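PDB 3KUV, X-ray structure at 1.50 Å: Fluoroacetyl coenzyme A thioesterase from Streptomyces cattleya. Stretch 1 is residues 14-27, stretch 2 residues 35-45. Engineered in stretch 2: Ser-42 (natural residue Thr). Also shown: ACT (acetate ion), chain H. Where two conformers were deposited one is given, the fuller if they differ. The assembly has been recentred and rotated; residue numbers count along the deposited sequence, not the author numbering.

Stretch 1 14-27: DFVVPPHKTVRHLY
Stretch 2, residues 35-45: EFPEVFASGFM

Two largely irregular segments meet through apolar side-chain packing around Phe-44 and Val-23, with one backbone bridge at Thr-22 and Phe-40 and a polar cluster on Glu-38; 811 Å² is buried in all.

The register is set by the Thr-22 and Phe-40 CA atoms, 4.4 Å apart, and by those of Val-23 and Ala-41, 4.6 Å apart. Stretch 1 leaves a strand at 14-16, runs as loop through Val-17 and Pro-18, and carries Thr-22 extended (phi/psi -84/170) before a weakly bonded helix of about 23-26. After a tight turn at Glu-38 (-82/75), closed by a weak bond from Val-39 N to Pro-37 O at 3.0 Å, stretch 2 is extended at Val-39 (-135/153) and Phe-40 (-57/129); Ala-41 (-79/149) is the N-cap residue of the helix starting at Ser-42. Two weak hydrogen bonds frame the bridge: Ala-41 N to Lys-21 O, 3.3 Å, and Val-23 N to Val-39 O, 3.0 Å. Their pairing is antiparallel, but the CA traces cross instead of running alongside each other. The same carbonyls receive CA-H contacts, Phe-40 CA to Lys-21 O at 3.5 Å and Thr-22 CA to Val-39 O at 3.1 Å.

Phe-44 (104 Å²) and Val-23 (96 Å²) have the most area covered by the other stretch; Phe-44, Phe-40 and Leu-26 are buried, Arg-24 exposed. Phe-44 (m, chi2 -57°) points toward stretch 1 and is sandwiched: Lys-21 CD and Leu-26 CD1 each lie 3.7 Å from its ring centroid, on opposite faces. Lysine suits this place because its aliphatic chain (m, m, t, t) covers the ring while NZ is hydrogen-bonded elsewhere in the structure. An ideal CB on Gly-43 would fall 2.9 Å from Leu-26 (t, p) CD2, a clash, so the missing side chain leaves the room that CD2 occupies. The CB of Ala-41 points toward stretch 1, 3.9 Å from Val-23 CG2 and 4.1 Å from Leu-26 CD2. Val-23 (t) also places CG1 3.7 Å from Phe-36 CB.

Phe-40 (t, chi2 -133°) has its CA-to-CB bond directed away, yet its ring receives Val-17 (t) CG2 over one face, 4.3 Å from the centroid.

Glu-38 (m, m, chi3 70°) starts sideways while its carboxylate comes nearer. Thr-22 (p) donates from OG1 to Glu-38 OE1 at 2.6 Å. Arg-24 (p, t, t) adds a salt bridge, NE to Glu-38 OE2 at 3.2 Å, with weak hydrogen-bond geometry. Water 1 donates to Pro-19 O at 2.9 Å and Glu-38 OE2 at 2.6 Å.

At the helix start, the engineered Ser-42 (m) donates from N to acetate OXT at 2.8 Å; Val-23 CG2 lies 3.8 Å from that OXT.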

# COMPACT_ATOMS: atom_id res chain seq x y z
N ASP B 14 -13.36 9.17 -6.38
CA ASP B 14 -12.99 8.88 -7.77
C ASP B 14 -11.64 9.52 -8.08
O ASP B 14 -11.31 10.66 -7.65
CB ASP B 14 -14.01 9.47 -8.79
CG ASP B 14 -15.40 8.99 -8.56
OD1 ASP B 14 -15.60 7.80 -8.32
OD2 ASP B 14 -16.35 9.80 -8.49
N PHE B 15 -10.81 8.77 -8.82
CA PHE B 15 -9.45 9.23 -9.09
C PHE B 15 -9.03 8.74 -10.44
O PHE B 15 -8.90 7.52 -10.67
CB PHE B 15 -8.48 8.60 -8.04
CG PHE B 15 -7.06 9.05 -8.23
CD1 PHE B 15 -6.66 10.39 -8.01
CD2 PHE B 15 -6.11 8.10 -8.60
CE1 PHE B 15 -5.23 10.72 -8.18
CE2 PHE B 15 -4.77 8.44 -8.71
CZ PHE B 15 -4.35 9.72 -8.51
N VAL B 16 -8.81 9.66 -11.39
CA VAL B 16 -8.26 9.26 -12.70
C VAL B 16 -6.77 8.94 -12.52
O VAL B 16 -6.01 9.78 -12.04
CB VAL B 16 -8.43 10.43 -13.70
CG1 VAL B 16 -7.79 10.06 -15.12
CG2 VAL B 16 -9.92 10.70 -13.92
N VAL B 17 -6.36 7.68 -12.85
CA VAL B 17 -4.96 7.32 -12.63
C VAL B 17 -4.04 8.04 -13.65
O VAL B 17 -4.20 7.81 -14.85
CB VAL B 17 -4.81 5.76 -12.82
CG1 VAL B 17 -3.32 5.29 -12.64
CG2 VAL B 17 -5.72 4.98 -11.80
N PRO B 18 -3.09 8.85 -13.12
CA PRO B 18 -2.12 9.51 -14.03
C PRO B 18 -0.92 8.56 -14.27
O PRO B 18 -0.72 7.55 -13.56
CB PRO B 18 -1.66 10.72 -13.22
CG PRO B 18 -1.68 10.25 -11.76
CD PRO B 18 -2.83 9.19 -11.72
N PRO B 19 -0.11 8.92 -15.30
CA PRO B 19 1.06 8.10 -15.60
C PRO B 19 2.01 7.93 -14.43
O PRO B 19 2.70 6.88 -14.37
CB PRO B 19 1.74 8.88 -16.76
CG PRO B 19 0.56 9.57 -17.43
CD PRO B 19 -0.31 10.02 -16.27
N HIS B 20 2.13 8.90 -13.52
CA HIS B 20 3.08 8.78 -12.42
C HIS B 20 2.62 7.97 -11.20
O HIS B 20 3.23 8.01 -10.17
CB HIS B 20 3.57 10.18 -11.95
CG HIS B 20 2.48 11.09 -11.52
ND1 HIS B 20 1.76 11.87 -12.42
CD2 HIS B 20 1.97 11.36 -10.29
CE1 HIS B 20 0.86 12.57 -11.75
NE2 HIS B 20 0.95 12.28 -10.46
N LYS B 21 1.56 7.14 -11.40
CA LYS B 21 1.18 6.22 -10.31
C LYS B 21 1.34 4.77 -10.68
O LYS B 21 0.71 3.90 -10.09
CB LYS B 21 -0.28 6.47 -9.86
CG LYS B 21 -0.50 7.93 -9.34
CD LYS B 21 0.19 8.16 -8.00
CE LYS B 21 -0.25 9.55 -7.58
NZ LYS B 21 0.64 10.12 -6.54
N THR B 22 2.20 4.51 -11.66
CA THR B 22 2.51 3.09 -11.96
C THR B 22 3.59 2.56 -11.07
O THR B 22 4.19 3.29 -10.31
CB THR B 22 2.91 2.95 -13.46
OG1 THR B 22 4.10 3.74 -13.70
CG2 THR B 22 1.76 3.42 -14.38
N VAL B 23 3.77 1.22 -11.14
CA VAL B 23 4.74 0.56 -10.25
C VAL B 23 6.13 1.21 -10.19
O VAL B 23 6.67 1.41 -9.10
CB VAL B 23 4.86 -0.88 -10.73
CG1 VAL B 23 6.01 -1.61 -9.99
CG2 VAL B 23 3.50 -1.62 -10.45
N ARG B 24 6.68 1.48 -11.39
CA ARG B 24 8.02 2.12 -11.38
C ARG B 24 8.17 3.43 -10.63
O ARG B 24 9.27 3.76 -10.10
CB ARG B 24 8.56 2.20 -12.84
CG ARG B 24 7.78 3.21 -13.73
CD ARG B 24 8.40 3.25 -15.16
NE ARG B 24 7.70 4.34 -15.84
CZ ARG B 24 8.24 5.26 -16.62
NH1 ARG B 24 9.54 5.21 -16.97
NH2 ARG B 24 7.43 6.19 -17.14
N HIS B 25 7.06 4.19 -10.56
CA HIS B 25 7.06 5.43 -9.80
C HIS B 25 6.93 5.28 -8.30
O HIS B 25 7.25 6.24 -7.53
CB HIS B 25 5.88 6.28 -10.33
CG HIS B 25 6.08 6.78 -11.72
ND1 HIS B 25 6.73 7.96 -12.01
CD2 HIS B 25 5.65 6.26 -12.90
CE1 HIS B 25 6.74 8.11 -13.33
NE2 HIS B 25 6.12 7.10 -13.90
N LEU B 26 6.46 4.11 -7.84
CA LEU B 26 6.44 3.95 -6.34
C LEU B 26 7.84 3.87 -5.73
O LEU B 26 8.08 4.44 -4.66
CB LEU B 26 5.55 2.72 -6.04
CG LEU B 26 5.28 2.53 -4.51
CD1 LEU B 26 4.27 3.59 -4.01
CD2 LEU B 26 4.69 1.14 -4.37
N TYR B 27 8.72 3.13 -6.39
CA TYR B 27 10.16 3.07 -6.00
C TYR B 27 11.02 3.27 -7.23
O TYR B 27 11.49 2.32 -7.81
CB TYR B 27 10.47 1.74 -5.28
CG TYR B 27 10.13 1.79 -3.83
CD1 TYR B 27 11.03 2.21 -2.86
CD2 TYR B 27 8.84 1.41 -3.41
CE1 TYR B 27 10.73 2.26 -1.50
CE2 TYR B 27 8.51 1.42 -2.03
CZ TYR B 27 9.41 1.90 -1.07
OH TYR B 27 9.14 1.95 0.23
N GLU B 35 11.28 -2.24 -14.50
CA GLU B 35 10.91 -3.08 -15.63
C GLU B 35 9.45 -3.58 -15.62
O GLU B 35 9.05 -4.38 -16.49
CB GLU B 35 11.84 -4.30 -15.80
CG GLU B 35 11.95 -5.26 -14.63
CD GLU B 35 12.93 -6.47 -14.89
OE1 GLU B 35 13.46 -7.06 -13.90
OE2 GLU B 35 13.20 -6.82 -16.07
N PHE B 36 8.68 -3.16 -14.62
CA PHE B 36 7.33 -3.72 -14.52
C PHE B 36 6.39 -3.08 -15.53
O PHE B 36 6.60 -1.93 -15.97
CB PHE B 36 6.74 -3.43 -13.12
CG PHE B 36 6.91 -4.55 -12.08
CD1 PHE B 36 5.79 -5.09 -11.44
CD2 PHE B 36 8.16 -4.98 -11.71
CE1 PHE B 36 5.95 -6.08 -10.48
CE2 PHE B 36 8.31 -6.03 -10.76
CZ PHE B 36 7.19 -6.51 -10.12
N PRO B 37 5.27 -3.77 -15.78
CA PRO B 37 4.22 -3.18 -16.59
C PRO B 37 3.70 -1.84 -16.02
O PRO B 37 3.82 -1.57 -14.82
CB PRO B 37 3.11 -4.19 -16.52
CG PRO B 37 3.79 -5.55 -16.12
CD PRO B 37 4.87 -5.11 -15.23
N GLU B 38 3.24 -0.97 -16.91
CA GLU B 38 2.76 0.39 -16.55
C GLU B 38 1.33 0.34 -16.05
O GLU B 38 0.33 0.62 -16.77
CB GLU B 38 2.86 1.30 -17.78
CG GLU B 38 4.35 1.70 -18.02
CD GLU B 38 4.80 2.85 -17.11
OE1 GLU B 38 4.92 2.64 -15.91
OE2 GLU B 38 5.05 3.98 -17.59
N VAL B 39 1.23 -0.15 -14.81
CA VAL B 39 -0.10 -0.34 -14.19
C VAL B 39 -0.03 0.21 -12.75
O VAL B 39 1.05 0.33 -12.16
CB VAL B 39 -0.53 -1.85 -14.13
CG1 VAL B 39 -0.70 -2.38 -15.59
CG2 VAL B 39 0.47 -2.71 -13.35
N PHE B 40 -1.22 0.63 -12.27
CA PHE B 40 -1.33 1.24 -10.97
C PHE B 40 -0.77 0.28 -9.87
O PHE B 40 -1.15 -0.90 -9.78
CB PHE B 40 -2.88 1.50 -10.83
CG PHE B 40 -3.30 2.28 -9.63
CD1 PHE B 40 -4.39 1.83 -8.83
CD2 PHE B 40 -2.68 3.48 -9.32
CE1 PHE B 40 -4.82 2.65 -7.69
CE2 PHE B 40 -3.11 4.35 -8.25
CZ PHE B 40 -4.19 3.88 -7.43
N ALA B 41 0.12 0.82 -9.03
CA ALA B 41 0.78 -0.05 -8.03
C ALA B 41 -0.08 -0.36 -6.84
O ALA B 41 -0.82 0.54 -6.38
CB ALA B 41 2.12 0.58 -7.50
N SER B 42 0.12 -1.56 -6.27
CA SER B 42 -0.59 -1.93 -5.06
C SER B 42 -0.38 -0.88 -3.92
O SER B 42 -1.33 -0.57 -3.23
CB SER B 42 -0.14 -3.28 -4.56
OG SER B 42 -0.59 -4.30 -5.42
N GLY B 43 0.84 -0.37 -3.77
CA GLY B 43 1.05 0.56 -2.66
C GLY B 43 0.28 1.86 -2.92
O GLY B 43 -0.15 2.53 -1.98
N PHE B 44 0.16 2.28 -4.21
CA PHE B 44 -0.67 3.44 -4.51
C PHE B 44 -2.16 3.13 -4.27
O PHE B 44 -2.91 4.04 -3.85
CB PHE B 44 -0.43 3.96 -5.93
CG PHE B 44 0.89 4.71 -6.12
CD1 PHE B 44 1.19 5.83 -5.33
CD2 PHE B 44 1.75 4.35 -7.17
CE1 PHE B 44 2.39 6.59 -5.54
CE2 PHE B 44 2.93 5.05 -7.40
CZ PHE B 44 3.25 6.18 -6.62
N MET B 45 -2.61 1.91 -4.61
CA MET B 45 -4.00 1.58 -4.26
C MET B 45 -4.24 1.61 -2.77
O MET B 45 -5.30 2.17 -2.33
CB MET B 45 -4.39 0.21 -4.83
CG MET B 45 -5.75 -0.35 -4.26
SD MET B 45 -7.00 0.88 -4.77
CE MET B 45 -7.26 0.27 -6.41
C ACT H . 1.27 -4.37 -8.62
O ACT H . 1.95 -5.51 -8.65
OXT ACT H . 1.57 -3.52 -7.73
CH3 ACT H . 0.23 -4.03 -9.62
O HOH W 1 3.10 5.62 -16.97
O HOH W 2 5.76 0.63 -14.04